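PDB 5UID: aminotransferase TlmJ, which probably transfers amino groups with the help of pyridoxal 5'-phosphate, as a member of the DegT/DnrJ/EryC1 aminotransferase family. Local coordinates for residues S281-L286 with A378-L383. Sequence-based numbering, arbitrary orientation.
Sequences STVDGL and AGLAAL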
ATOM      1  N   SER A 281      10.528   1.637  40.037  1.00 57.95           N
ATOM      2  CA  SER A 281       9.302   1.775  40.819  1.00 66.16           C
ATOM      3  C   SER A 281       9.473   2.772  41.960  1.00 63.68           C
ATOM      4  O   SER A 281       8.671   3.700  42.111  1.00 68.78           O
ATOM      5  CB  SER A 281       8.866   0.413  41.359  1.00 73.91           C
ATOM      6  OG  SER A 281       8.415  -0.426  40.309  1.00 76.31           O
ATOM      7  N   THR A 282      10.508   2.595  42.776  1.00 59.72           N
ATOM      8  CA  THR A 282      10.730   3.444  43.938  1.00 61.20           C
ATOM      9  C   THR A 282      11.447   4.747  43.599  1.00 60.89           C
ATOM     10  O   THR A 282      12.080   5.338  44.482  1.00 66.61           O
ATOM     11  CB  THR A 282      11.519   2.680  45.004  1.00 59.87           C
ATOM     12  N   VAL A 283      11.362   5.209  42.356  1.00 53.40           N
ATOM     13  CA  VAL A 283      12.025   6.438  41.934  1.00 47.33           C
ATOM     14  C   VAL A 283      11.040   7.593  42.066  1.00 43.22           C
ATOM     15  O   VAL A 283      10.021   7.634  41.367  1.00 43.52           O
ATOM     16  CB  VAL A 283      12.552   6.320  40.497  1.00 44.05           C
ATOM     17  CG1 VAL A 283      13.075   7.662  40.011  1.00 42.22           C
ATOM     18  CG2 VAL A 283      13.643   5.267  40.423  1.00 46.03           C
ATOM     19  N   ASP A 284      11.346   8.531  42.957  1.00 45.87           N
ATOM     20  CA  ASP A 284      10.485   9.687  43.154  1.00 54.62           C
ATOM     21  C   ASP A 284      10.518  10.593  41.929  1.00 54.00           C
ATOM     22  O   ASP A 284      11.567  10.792  41.310  1.00 47.64           O
ATOM     23  CB  ASP A 284      10.914  10.465  44.395  1.00 65.00           C
ATOM     24  CG  ASP A 284      10.063  11.696  44.629  1.00 80.87           C
ATOM     25  OD1 ASP A 284       8.903  11.544  45.067  1.00 87.73           O
ATOM     26  OD2 ASP A 284      10.552  12.816  44.370  1.00 86.62           O
ATOM     27  N   GLY A 285       9.359  11.149  41.584  1.00 53.79           N
ATOM     28  CA  GLY A 285       9.224  11.965  40.400  1.00 47.87           C
ATOM     29  C   GLY A 285       8.941  11.197  39.129  1.00 43.83           C
ATOM     30  O   GLY A 285       8.877  11.809  38.055  1.00 43.17           O
ATOM     31  N   LEU A 286       8.764   9.880  39.214  1.00 44.31           N
ATOM     32  CA  LEU A 286       8.508   9.042  38.054  1.00 41.07           C
ATOM     33  C   LEU A 286       7.381   8.074  38.378  1.00 36.33           C
ATOM     34  O   LEU A 286       7.288   7.572  39.501  1.00 41.69           O
ATOM     35  CB  LEU A 286       9.761   8.263  37.638  1.00 44.88           C
ATOM     36  CG  LEU A 286       9.723   7.582  36.271  1.00 48.24           C
ATOM     37  CD1 LEU A 286       9.655   8.633  35.180  1.00 51.96           C
ATOM     38  CD2 LEU A 286      10.936   6.687  36.085  1.00 50.07           C
ATOM     39  N   ALA A 378      19.523   8.382  36.630  1.00 32.37           N
ATOM     40  CA  ALA A 378      20.471   9.488  36.719  1.00 31.18           C
ATOM     41  C   ALA A 378      19.865  10.780  36.187  1.00 33.67           C
ATOM     42  O   ALA A 378      20.082  11.856  36.758  1.00 33.61           O
ATOM     43  CB  ALA A 378      21.754   9.147  35.963  1.00 30.84           C
ATOM     44  N   GLY A 379      19.104  10.694  35.096  1.00 38.65           N
ATOM     45  CA  GLY A 379      18.499  11.890  34.534  1.00 38.50           C
ATOM     46  C   GLY A 379      17.508  12.543  35.476  1.00 37.73           C
ATOM     47  O   GLY A 379      17.510  13.766  35.646  1.00 33.28           O
ATOM     48  N   LEU A 380      16.653  11.738  36.108  1.00 36.35           N
ATOM     49  CA  LEU A 380      15.677  12.300  37.034  1.00 37.85           C
ATOM     50  C   LEU A 380      16.344  12.843  38.291  1.00 44.11           C
ATOM     51  O   LEU A 380      15.862  13.824  38.869  1.00 37.99           O
ATOM     52  CB  LEU A 380      14.630  11.250  37.396  1.00 40.95           C
ATOM     53  CG  LEU A 380      13.275  11.829  37.802  1.00 54.76           C
ATOM     54  CD1 LEU A 380      12.717  12.702  36.688  1.00 52.30           C
ATOM     55  CD2 LEU A 380      12.307  10.719  38.144  1.00 61.12           C
ATOM     56  N   ALA A 381      17.448  12.229  38.729  1.00 34.52           N
ATOM     57  CA  ALA A 381      18.173  12.761  39.878  1.00 39.80           C
ATOM     58  C   ALA A 381      18.772  14.125  39.566  1.00 42.14           C
ATOM     59  O   ALA A 381      18.759  15.025  40.414  1.00 43.56           O
ATOM     60  CB  ALA A 381      19.263  11.782  40.315  1.00 37.99           C
ATOM     61  N   ALA A 382      19.291  14.302  38.350  1.00 42.23           N
ATOM     62  CA  ALA A 382      19.906  15.568  37.973  1.00 43.29           C
ATOM     63  C   ALA A 382      18.873  16.656  37.708  1.00 44.21           C
ATOM     64  O   ALA A 382      19.146  17.835  37.958  1.00 45.96           O
ATOM     65  CB  ALA A 382      20.789  15.376  36.740  1.00 44.66           C
ATOM     66  N   LEU A 383      17.697  16.291  37.205  1.00 47.12           N
ATOM     67  CA  LEU A 383      16.659  17.264  36.889  1.00 49.32           C
ATOM     68  C   LEU A 383      15.736  17.556  38.065  1.00 59.34           C
ATOM     69  O   LEU A 383      14.802  18.351  37.916  1.00 59.30           O
ATOM     70  CB  LEU A 383      15.833  16.783  35.692  1.00 45.28           C
ATOM     71  CG  LEU A 383      16.592  16.690  34.367  1.00 40.54           C
ATOM     72  CD1 LEU A 383      15.684  16.190  33.257  1.00 35.86           C
ATOM     73  CD2 LEU A 383      17.197  18.037  34.005  1.00 37.46           C
TER
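V283 opens the contact with one methyl: its CG1 lies 3.7 Å from CD2 of L380, the leucine that helix 366-383 points toward the loop. The branch reaches the helix because CG1 stands anti to the backbone N (chi1 173°), while CG2 takes the position beside that N. A beta-branched valine suits this place, for it offers a compact apolar surface close to its own backbone. From V283 to L286 the chain makes a type II beta turn, closed by a weak bond from L286 N to V283 O (3.4 Å). D284 takes part through its backbone, its carbonyl O lying 3.3 Å from L380 CD2, and the acid suits an exposed turn. G285 follows with a positive phi of 86°, where any CB would collide with the carbonyl O of D284 and crowd L380 CD2; glycine avoids both, and its own carbonyl carbon comes to 3.5 Å from that methyl. L286 completes the turn, its CB resting 3.6 Å from L380 CD2. A leucine fits this buried position, where it also meets V376 of the helix. L380 thus meets four consecutive residues mainly with CD2, the methyl that lies over one face of the turn. Its CG is roughly anti to the backbone N (chi1 -154°), which extends the side chain from the helix and carries CD2 out to the turn. Replacing L380 by alanine would probably leave a gap between turn and helix, with V283 and L286 losing their shared apolar partner. V283 also touches R377, about one turn earlier on the helix. The contact thus joins the loop between the long helix 249-280 and strand 296-297 to helix 366-383, whose A382 and L383 touch R318 and A314 of helix 309-321.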